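Local coordinates for protein MHP1 (Microbacterium liquefaciens, PDB 2JLN) that couples sodium binding to the uptake of hydantoins carrying an aromatic substituent at position 5, as a membrane transporter of the nucleobase-cation-symport-1 family, at residues 10-18 and 327-336. Numbering follows the deposited sequence.
Sequences RSLLNPSNA and CSTFPRVFTF
Cys327, near the C-terminal end of helix 314-329, turns its carbonyl oxygen to two amides of the N-terminal segment: Asn14 ND2 and Asn17 ND2 each reach Cys327 O at 3.3 Å in weak hydrogen bonds. Its SG meets Ser16 CB, while Ser328 lays CB alongside that of Asn17. Past the helix, Pro331 presents CB and CG to the backbone of Leu12, with CB 3.5 Å from Leu12 O. Pro331 O accepts from Asn14 ND2 at 2.6 Å, a shorter bond than either to Cys327 O; the donor lies in the carbonyl plane on a lone pair, and the acceptor in the amide plane of Asn14. An Asx motif, Asn14 OD1 accepting from Asn17 N (3.1 Å), steadies this amide; Asn17 OD1 returns a bond to Asn14 N. Bends at CB-CG (-105°) and CG-CD (75°) fold the Arg332 guanidinium back to the N-terminal segment, where NH2 donates to Leu13 O at a doubtfully short 2.4 Å and NH1 merely lies near Ser11 O. Phe336 N, starting helix 336-349, gives Ser16 OG a weak bond (3.3 Å). With side-chain amides and a guanidinium meeting backbone carbonyls, and a hydroxyl meeting a backbone N-H, this join between N-terminal segment and interhelical link probably depends more on backbone geometry than on apolar packing.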
# COMPACT_ATOMS: atom_id res chain seq x y z
N ARG A 10 -26.19 -2.44 -19.42
CA ARG A 10 -26.38 -2.29 -17.98
C ARG A 10 -25.47 -1.18 -17.39
O ARG A 10 -24.32 -1.05 -17.81
CB ARG A 10 -26.05 -3.63 -17.32
CG ARG A 10 -26.72 -3.86 -15.99
CD ARG A 10 -26.88 -5.36 -15.69
NE ARG A 10 -25.64 -6.03 -15.28
CZ ARG A 10 -25.12 -5.97 -14.05
NH1 ARG A 10 -25.72 -5.24 -13.09
NH2 ARG A 10 -23.99 -6.63 -13.77
N SER A 11 -25.98 -0.40 -16.43
CA SER A 11 -25.14 0.62 -15.78
C SER A 11 -24.46 0.08 -14.52
O SER A 11 -25.10 -0.60 -13.71
CB SER A 11 -25.96 1.87 -15.41
OG SER A 11 -25.12 2.87 -14.82
N LEU A 12 -23.16 0.40 -14.36
CA LEU A 12 -22.37 -0.08 -13.22
C LEU A 12 -22.06 1.00 -12.18
O LEU A 12 -21.34 0.75 -11.21
CB LEU A 12 -21.05 -0.72 -13.70
CG LEU A 12 -21.06 -1.99 -14.57
CD1 LEU A 12 -19.65 -2.38 -14.94
CD2 LEU A 12 -21.78 -3.17 -13.93
N LEU A 13 -22.61 2.20 -12.39
CA LEU A 13 -22.37 3.35 -11.50
C LEU A 13 -23.31 3.31 -10.31
O LEU A 13 -24.47 2.94 -10.45
CB LEU A 13 -22.54 4.67 -12.26
CG LEU A 13 -22.51 5.98 -11.48
CD1 LEU A 13 -21.64 5.90 -10.30
CD2 LEU A 13 -21.98 7.06 -12.37
N ASN A 14 -22.77 3.65 -9.14
CA ASN A 14 -23.54 3.90 -7.93
C ASN A 14 -22.78 4.95 -7.11
O ASN A 14 -21.61 5.20 -7.40
CB ASN A 14 -23.87 2.60 -7.17
CG ASN A 14 -22.70 2.06 -6.32
OD1 ASN A 14 -21.75 2.78 -6.03
ND2 ASN A 14 -22.80 0.81 -5.89
N PRO A 15 -23.43 5.60 -6.12
CA PRO A 15 -22.81 6.79 -5.51
C PRO A 15 -21.44 6.54 -4.87
O PRO A 15 -20.61 7.45 -4.89
CB PRO A 15 -23.84 7.23 -4.47
CG PRO A 15 -24.70 6.05 -4.27
CD PRO A 15 -24.79 5.40 -5.60
N SER A 16 -21.18 5.34 -4.36
CA SER A 16 -19.87 5.04 -3.76
C SER A 16 -18.74 4.87 -4.77
O SER A 16 -17.63 5.32 -4.52
CB SER A 16 -19.96 3.79 -2.88
OG SER A 16 -20.92 3.95 -1.86
N ASN A 17 -19.03 4.20 -5.89
CA ASN A 17 -18.03 3.93 -6.93
C ASN A 17 -17.95 4.97 -8.07
O ASN A 17 -17.37 4.71 -9.13
CB ASN A 17 -18.26 2.52 -7.51
CG ASN A 17 -19.52 2.44 -8.37
OD1 ASN A 17 -19.83 3.37 -9.09
ND2 ASN A 17 -20.24 1.31 -8.30
N ALA A 18 -18.53 6.14 -7.85
CA ALA A 18 -18.53 7.21 -8.85
C ALA A 18 -17.25 8.01 -8.76
O ALA A 18 -16.71 8.14 -7.68
CB ALA A 18 -19.71 8.12 -8.64
N CYS A 327 -18.05 -2.98 -3.62
CA CYS A 327 -19.16 -2.08 -3.90
C CYS A 327 -19.13 -1.65 -5.38
O CYS A 327 -20.00 -0.93 -5.88
CB CYS A 327 -19.15 -0.87 -2.96
SG CYS A 327 -17.92 0.38 -3.36
N SER A 328 -18.12 -2.13 -6.09
CA SER A 328 -17.85 -1.62 -7.40
C SER A 328 -17.95 -2.70 -8.48
O SER A 328 -18.07 -2.38 -9.66
CB SER A 328 -16.48 -0.95 -7.38
OG SER A 328 -15.91 -0.96 -8.64
N THR A 329 -17.91 -3.96 -8.06
CA THR A 329 -18.17 -5.12 -8.94
C THR A 329 -19.64 -5.59 -8.84
O THR A 329 -20.25 -6.01 -9.83
CB THR A 329 -17.29 -6.35 -8.58
OG1 THR A 329 -15.91 -6.09 -8.85
CG2 THR A 329 -17.76 -7.58 -9.36
N PHE A 330 -20.19 -5.55 -7.62
CA PHE A 330 -21.62 -5.82 -7.40
C PHE A 330 -22.36 -4.55 -6.95
O PHE A 330 -22.78 -4.42 -5.78
CB PHE A 330 -21.79 -6.96 -6.40
CG PHE A 330 -20.92 -8.11 -6.70
CD1 PHE A 330 -19.83 -8.39 -5.91
CD2 PHE A 330 -21.15 -8.87 -7.83
CE1 PHE A 330 -18.98 -9.44 -6.22
CE2 PHE A 330 -20.33 -9.92 -8.15
CZ PHE A 330 -19.23 -10.21 -7.34
N PRO A 331 -22.51 -3.59 -7.89
CA PRO A 331 -22.84 -2.25 -7.45
C PRO A 331 -24.27 -2.11 -6.90
O PRO A 331 -24.49 -1.20 -6.11
CB PRO A 331 -22.58 -1.40 -8.70
CG PRO A 331 -22.73 -2.36 -9.81
CD PRO A 331 -22.14 -3.61 -9.31
N ARG A 332 -25.21 -2.98 -7.27
CA ARG A 332 -26.56 -2.89 -6.68
C ARG A 332 -26.66 -3.76 -5.42
O ARG A 332 -27.57 -3.56 -4.61
CB ARG A 332 -27.70 -3.17 -7.69
CG ARG A 332 -27.39 -2.83 -9.16
CD ARG A 332 -28.03 -1.57 -9.74
NE ARG A 332 -27.41 -0.30 -9.30
CZ ARG A 332 -26.77 0.57 -10.08
NH1 ARG A 332 -26.60 0.35 -11.37
NH2 ARG A 332 -26.29 1.68 -9.55
N VAL A 333 -25.71 -4.68 -5.23
CA VAL A 333 -25.64 -5.48 -3.99
C VAL A 333 -24.86 -4.83 -2.83
O VAL A 333 -25.30 -4.93 -1.69
CB VAL A 333 -25.06 -6.88 -4.21
CG1 VAL A 333 -25.18 -7.68 -2.95
CG2 VAL A 333 -25.77 -7.59 -5.30
N PHE A 334 -23.70 -4.20 -3.07
CA PHE A 334 -22.88 -3.65 -1.97
C PHE A 334 -22.68 -2.17 -2.09
O PHE A 334 -22.63 -1.64 -3.19
CB PHE A 334 -21.45 -4.22 -1.98
CG PHE A 334 -21.36 -5.66 -1.67
CD1 PHE A 334 -21.11 -6.58 -2.67
CD2 PHE A 334 -21.51 -6.12 -0.37
CE1 PHE A 334 -21.03 -7.93 -2.40
CE2 PHE A 334 -21.43 -7.48 -0.09
CZ PHE A 334 -21.19 -8.38 -1.10
N THR A 335 -22.51 -1.49 -0.97
CA THR A 335 -22.05 -0.10 -1.00
C THR A 335 -20.72 0.03 -0.25
O THR A 335 -20.33 -0.88 0.45
CB THR A 335 -23.12 0.89 -0.44
OG1 THR A 335 -23.56 0.47 0.86
CG2 THR A 335 -24.31 0.98 -1.36
N PHE A 336 -20.00 1.13 -0.39
CA PHE A 336 -18.75 1.27 0.34
C PHE A 336 -18.83 0.84 1.80
O PHE A 336 -18.08 -0.03 2.22
CB PHE A 336 -18.19 2.68 0.27
CG PHE A 336 -16.98 2.86 1.13
CD1 PHE A 336 -15.75 2.36 0.71
CD2 PHE A 336 -17.08 3.49 2.36
CE1 PHE A 336 -14.62 2.50 1.50
CE2 PHE A 336 -15.95 3.64 3.16
CZ PHE A 336 -14.72 3.14 2.73